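Local coordinates for protein MamA (Candidatus Magnetobacterium bavaricum, PDB 3VTX) that folds into a right-handed array of tetratricopeptide-repeat helix hairpins, a family architecture that probably serves as a scaffold for contacts with other proteins, at residues A[27-32]-A[43-48]; A[37-42]-A[66-71]. All coordinates share one frame; numbering follows the deposited sequence.

Interaction 1: residues A[27-32]-A[43-48]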
loop_
_atom_site.group_PDB
_atom_site.type_symbol
_atom_site.label_atom_id
_atom_site.label_comp_id
_atom_site.label_asym_id
_atom_site.label_seq_id
_atom_site.Cartn_x
_atom_site.Cartn_y
_atom_site.Cartn_z
ATOM N N ALA A 27 12.483 -6.858 -20.596
ATOM C CA ALA A 27 13.445 -5.800 -20.712
ATOM C C ALA A 27 14.158 -5.474 -19.369
ATOM O O ALA A 27 15.379 -5.368 -19.305
ATOM C CB ALA A 27 12.776 -4.554 -21.305
ATOM N N TYR A 28 13.414 -5.479 -18.246
ATOM C CA TYR A 28 13.989 -5.168 -16.966
ATOM C C TYR A 28 14.872 -6.278 -16.474
ATOM O O TYR A 28 15.991 -6.029 -15.917
ATOM C CB TYR A 28 12.846 -4.869 -15.992
ATOM C CG TYR A 28 11.988 -3.617 -16.234
ATOM C CD1 TYR A 28 12.525 -2.417 -16.668
ATOM C CD2 TYR A 28 10.640 -3.615 -15.924
ATOM C CE1 TYR A 28 11.732 -1.327 -16.891
ATOM C CE2 TYR A 28 9.863 -2.488 -16.066
ATOM C CZ TYR A 28 10.424 -1.341 -16.529
ATOM O OH TYR A 28 9.635 -0.251 -16.651
ATOM N N LYS A 29 14.488 -7.526 -16.789
ATOM C CA LYS A 29 15.293 -8.654 -16.466
ATOM C C LYS A 29 16.642 -8.610 -17.229
ATOM O O LYS A 29 17.678 -9.069 -16.680
ATOM C CB LYS A 29 14.597 -9.964 -16.657
ATOM C CG LYS A 29 13.519 -10.316 -15.594
ATOM C CD LYS A 29 12.836 -11.606 -15.844
ATOM C CE LYS A 29 11.861 -11.994 -14.779
ATOM N NZ LYS A 29 11.199 -13.271 -15.163
ATOM N N LYS A 30 16.587 -8.131 -18.468
ATOM C CA LYS A 30 17.796 -8.032 -19.315
ATOM C C LYS A 30 18.740 -6.975 -18.658
ATOM O O LYS A 30 19.934 -7.257 -18.489
ATOM C CB LYS A 30 17.419 -7.661 -20.712
ATOM C CG LYS A 30 18.700 -7.541 -21.668
ATOM C CD LYS A 30 18.424 -7.906 -23.114
ATOM C CE LYS A 30 19.762 -8.163 -23.900
ATOM N NZ LYS A 30 20.584 -9.202 -23.153
ATOM N N VAL A 31 18.183 -5.855 -18.216
ATOM C CA VAL A 31 18.955 -4.846 -17.462
ATOM C C VAL A 31 19.671 -5.493 -16.284
ATOM O O VAL A 31 20.880 -5.283 -16.059
ATOM C CB VAL A 31 18.118 -3.703 -17.012
ATOM C CG1 VAL A 31 18.937 -2.763 -16.046
ATOM C CG2 VAL A 31 17.549 -2.933 -18.136
ATOM N N LEU A 32 18.924 -6.304 -15.515
ATOM C CA LEU A 32 19.386 -6.877 -14.273
ATOM C C LEU A 32 20.358 -8.022 -14.465
ATOM O O LEU A 32 21.123 -8.317 -13.551
ATOM C CB LEU A 32 18.188 -7.307 -13.403
ATOM C CG LEU A 32 17.355 -6.137 -12.889
ATOM C CD1 LEU A 32 15.992 -6.609 -12.216
ATOM C CD2 LEU A 32 18.135 -5.256 -11.827
ATOM N N LEU A 43 13.088 -1.637 -8.579
ATOM C CA LEU A 43 11.824 -1.062 -8.134
ATOM C C LEU A 43 10.807 -1.119 -9.270
ATOM O O LEU A 43 9.663 -1.418 -9.069
ATOM C CB LEU A 43 12.030 0.381 -7.667
ATOM C CG LEU A 43 10.775 1.023 -7.138
ATOM C CD1 LEU A 43 10.099 0.223 -5.995
ATOM C CD2 LEU A 43 11.163 2.479 -6.653
ATOM N N LYS A 44 11.225 -0.809 -10.492
ATOM C CA LYS A 44 10.318 -0.875 -11.611
ATOM C C LYS A 44 9.850 -2.293 -11.892
ATOM O O LYS A 44 8.615 -2.450 -12.171
ATOM C CB LYS A 44 10.944 -0.296 -12.901
ATOM C CG LYS A 44 10.940 1.240 -12.921
ATOM C CD LYS A 44 11.903 1.745 -14.021
ATOM C CE LYS A 44 11.734 3.303 -14.186
ATOM N NZ LYS A 44 12.526 3.730 -15.341
ATOM N N LEU A 45 10.746 -3.282 -11.783
ATOM C CA LEU A 45 10.319 -4.704 -12.005
ATOM C C LEU A 45 9.329 -5.108 -10.912
ATOM O O LEU A 45 8.307 -5.731 -11.158
ATOM C CB LEU A 45 11.502 -5.634 -12.099
ATOM C CG LEU A 45 11.265 -7.115 -12.302
ATOM C CD1 LEU A 45 10.413 -7.279 -13.580
ATOM C CD2 LEU A 45 12.543 -7.877 -12.306
ATOM N N GLY A 46 9.629 -4.736 -9.678
ATOM C CA GLY A 46 8.689 -4.981 -8.565
ATOM C C GLY A 46 7.332 -4.374 -8.856
ATOM O O GLY A 46 6.301 -5.011 -8.681
ATOM N N LYS A 47 7.313 -3.101 -9.259
ATOM C CA LYS A 47 6.041 -2.435 -9.528
ATOM C C LYS A 47 5.242 -3.086 -10.675
ATOM O O LYS A 47 3.992 -3.085 -10.633
ATOM C CB LYS A 47 6.274 -0.984 -9.838
ATOM C CG LYS A 47 6.674 -0.118 -8.713
ATOM C CD LYS A 47 6.946 1.291 -9.174
ATOM C CE LYS A 47 7.187 2.198 -7.966
ATOM N NZ LYS A 47 7.575 3.625 -8.386
ATOM N N THR A 48 5.961 -3.579 -11.687
ATOM C CA THR A 48 5.346 -4.242 -12.827
ATOM C C THR A 48 4.650 -5.529 -12.365
ATOM O O THR A 48 3.533 -5.773 -12.772
ATOM C CB THR A 48 6.295 -4.508 -13.934
ATOM O OG1 THR A 48 6.952 -3.276 -14.314
ATOM C CG2 THR A 48 5.606 -5.141 -15.156
#
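Y28 and L45 bring their CA atoms to within 6.2 Å where helices 21-34 and 39-51 run roughly antiparallel, their axes at 151° in these segments, as in the helix pairs of the tetratricopeptide fold. The Y28 ring carries much of the contact. K44 CB sits over one face, 4.1 Å from the ring centroid and displaced toward the rim, in a CH-pi contact. Lysine suits this site because its methylene root covers the ring while the extended chain carries NZ away to a salt bridge with D13. D13 also takes a hydrogen bond with Y28 OH, which ties both polar ends to helix 5-18. At the ring edge, T48 OG1 comes 3.5 Å from Y28 CE2. That hydroxyl donates to K44 O at 2.8 Å, from the face of the carbonyl plane opposite to the one used by T48 N, which gives a polar group a partner inside its own helix. One turn on from Y28, L32 CD1 meets L45 CD2 at 3.7 Å, branch against branch. No hydrogen bond links the two segments directly, so aromatic and aliphatic packing joins them here, while the ring hydroxyl and the K44 amine pair with D13 and the T48 hydroxyl with K44 O.

Interaction 2: residues A[37-42]-A[66-71]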
loop_
_atom_site.group_PDB
_atom_site.type_symbol
_atom_site.label_atom_id
_atom_site.label_comp_id
_atom_site.label_asym_id
_atom_site.label_seq_id
_atom_site.Cartn_x
_atom_site.Cartn_y
_atom_site.Cartn_z
ATOM N N ASN A 37 22.565 -4.826 -9.576
ATOM C CA ASN A 37 22.352 -3.938 -8.466
ATOM C C ASN A 37 21.699 -2.607 -8.854
ATOM O O ASN A 37 21.736 -1.658 -8.091
ATOM C CB ASN A 37 23.646 -3.744 -7.681
ATOM C CG ASN A 37 24.189 -5.068 -7.148
ATOM O OD1 ASN A 37 25.393 -5.339 -7.275
ATOM N ND2 ASN A 37 23.315 -5.915 -6.590
ATOM N N ASN A 38 21.075 -2.571 -10.039
ATOM C CA ASN A 38 20.398 -1.381 -10.521
ATOM C C ASN A 38 19.101 -1.233 -9.709
ATOM O O ASN A 38 18.094 -1.891 -10.022
ATOM C CB ASN A 38 20.070 -1.564 -11.996
ATOM C CG ASN A 38 19.619 -0.284 -12.653
ATOM O OD1 ASN A 38 18.492 0.226 -12.464
ATOM N ND2 ASN A 38 20.535 0.283 -13.431
ATOM N N VAL A 39 19.129 -0.386 -8.695
ATOM C CA VAL A 39 17.966 -0.217 -7.821
ATOM C C VAL A 39 16.782 0.366 -8.562
ATOM O O VAL A 39 15.642 -0.031 -8.283
ATOM C CB VAL A 39 18.293 0.585 -6.524
ATOM C CG1 VAL A 39 19.258 -0.239 -5.629
ATOM C CG2 VAL A 39 18.841 1.940 -6.851
ATOM N N GLU A 40 17.003 1.249 -9.542
ATOM C CA GLU A 40 15.876 1.882 -10.240
ATOM C C GLU A 40 15.050 0.785 -10.987
ATOM O O GLU A 40 13.779 0.792 -10.967
ATOM C CB GLU A 40 16.378 2.857 -11.282
ATOM C CG GLU A 40 15.314 3.507 -12.052
ATOM C CD GLU A 40 15.739 4.721 -12.859
ATOM O OE1 GLU A 40 16.962 4.897 -13.050
ATOM O OE2 GLU A 40 14.821 5.471 -13.289
ATOM N N THR A 41 15.796 -0.133 -11.599
ATOM C CA THR A 41 15.221 -1.313 -12.296
ATOM C C THR A 41 14.565 -2.311 -11.366
ATOM O O THR A 41 13.482 -2.807 -11.681
ATOM C CB THR A 41 16.221 -1.957 -13.241
ATOM O OG1 THR A 41 16.642 -0.916 -14.133
ATOM C CG2 THR A 41 15.565 -3.133 -14.174
ATOM N N LEU A 42 15.176 -2.574 -10.235
ATOM C CA LEU A 42 14.571 -3.460 -9.236
ATOM C C LEU A 42 13.218 -2.938 -8.793
ATOM O O LEU A 42 12.240 -3.719 -8.745
ATOM C CB LEU A 42 15.497 -3.695 -8.053
ATOM C CG LEU A 42 16.641 -4.636 -8.280
ATOM C CD1 LEU A 42 17.727 -4.518 -7.146
ATOM C CD2 LEU A 42 16.236 -6.128 -8.482
ATOM N N VAL A 66 15.876 -3.499 -1.142
ATOM C CA VAL A 66 16.050 -2.932 0.199
ATOM C C VAL A 66 17.383 -3.364 0.806
ATOM O O VAL A 66 17.864 -2.711 1.752
ATOM C CB VAL A 66 14.820 -3.153 1.156
ATOM C CG1 VAL A 66 13.612 -2.392 0.608
ATOM C CG2 VAL A 66 14.488 -4.619 1.464
ATOM N N VAL A 67 17.953 -4.463 0.335
ATOM C CA VAL A 67 19.345 -4.822 0.688
ATOM C C VAL A 67 20.302 -3.730 0.257
ATOM O O VAL A 67 21.324 -3.429 0.965
ATOM C CB VAL A 67 19.777 -6.182 0.093
ATOM C CG1 VAL A 67 21.361 -6.334 0.067
ATOM C CG2 VAL A 67 19.129 -7.283 0.884
ATOM N N LEU A 68 20.016 -3.128 -0.873
ATOM C CA LEU A 68 20.902 -2.178 -1.487
ATOM C C LEU A 68 20.526 -0.766 -1.139
ATOM O O LEU A 68 21.408 0.069 -1.134
ATOM C CB LEU A 68 20.899 -2.301 -3.020
ATOM C CG LEU A 68 21.437 -3.551 -3.611
ATOM C CD1 LEU A 68 20.832 -3.845 -5.040
ATOM C CD2 LEU A 68 22.948 -3.396 -3.623
ATOM N N ASP A 69 19.258 -0.501 -0.776
ATOM C CA ASP A 69 18.750 0.851 -0.550
ATOM C C ASP A 69 17.689 0.848 0.538
ATOM O O ASP A 69 16.598 0.367 0.317
ATOM C CB ASP A 69 18.221 1.414 -1.841
ATOM C CG ASP A 69 17.864 2.922 -1.756
ATOM O OD1 ASP A 69 17.528 3.416 -0.640
ATOM O OD2 ASP A 69 17.805 3.579 -2.832
ATOM N N THR A 70 18.009 1.429 1.699
ATOM C CA THR A 70 17.119 1.452 2.816
ATOM C C THR A 70 16.443 2.802 2.983
ATOM O O THR A 70 15.916 3.075 4.051
ATOM C CB THR A 70 17.827 1.011 4.088
ATOM O OG1 THR A 70 18.894 1.930 4.344
ATOM C CG2 THR A 70 18.388 -0.441 3.944
ATOM N N THR A 71 16.431 3.618 1.922
ATOM C CA THR A 71 16.022 5.008 2.056
ATOM C C THR A 71 14.687 5.379 1.379
ATOM O O THR A 71 14.282 6.516 1.437
ATOM C CB THR A 71 17.075 5.960 1.454
ATOM O OG1 THR A 71 17.065 5.830 0.032
ATOM C CG2 THR A 71 18.535 5.676 2.042
#
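D69 OD1 is gripped twice by T71, by its backbone N at 2.8 Å and by its hydroxyl, while D69 CB lies 4.3 Å from V39 CG1 across the contact. The bond to T71 N closes an Asx turn just after helix 55-68, at the surface of this tetratricopeptide-repeat protein. The facing segment begins helix 39-51, where N38 is the N-cap: its OD1 accepts from T41 N at 2.9 Å in the carbonyl plane, and T41 OG1 adds a second bond from well above that plane. Asparagine and aspartate suit these two places because a short side chain can bring an acceptor back to nearby N-H groups. L68, the last residue of helix 55-68, points its CB toward the start of helix 39-51. V39 CG1 approaches L68 CB obliquely to 3.7 Å, a compact branched neighbour for the root of the longer side chain. The branched tip lies across N37 at about a right angle, its CD1 3.6 Å from N37 ND2 in a contact that is not a hydrogen bond. Both L68 and N37 are exposed, so this is a surface contact. On its buried side, L42 CD1 reaches L68 CD1 at 3.8 Å.

How the interactions relate
Helix 39-51 serves both contacts: its middle faces helix 21-34 in interaction 1, while its start and the turn before it face the end of helix 55-68 in interaction 2. The two centres are about 11 Å apart, and the segments alternate along the chain. T41 and L42 join the two contacts. T41 CG2 packs 3.4 Å from Y28 O and 3.7 Å from L32 CG, and L42 CD2 meets L32 CD1 at 3.8 Å. L32, a residue of interaction 1, thus touches L42, a residue of interaction 2 that bears on L68. Together they stack three successive helices side by side, with interaction 1 the more buried and interaction 2 nearer the surface.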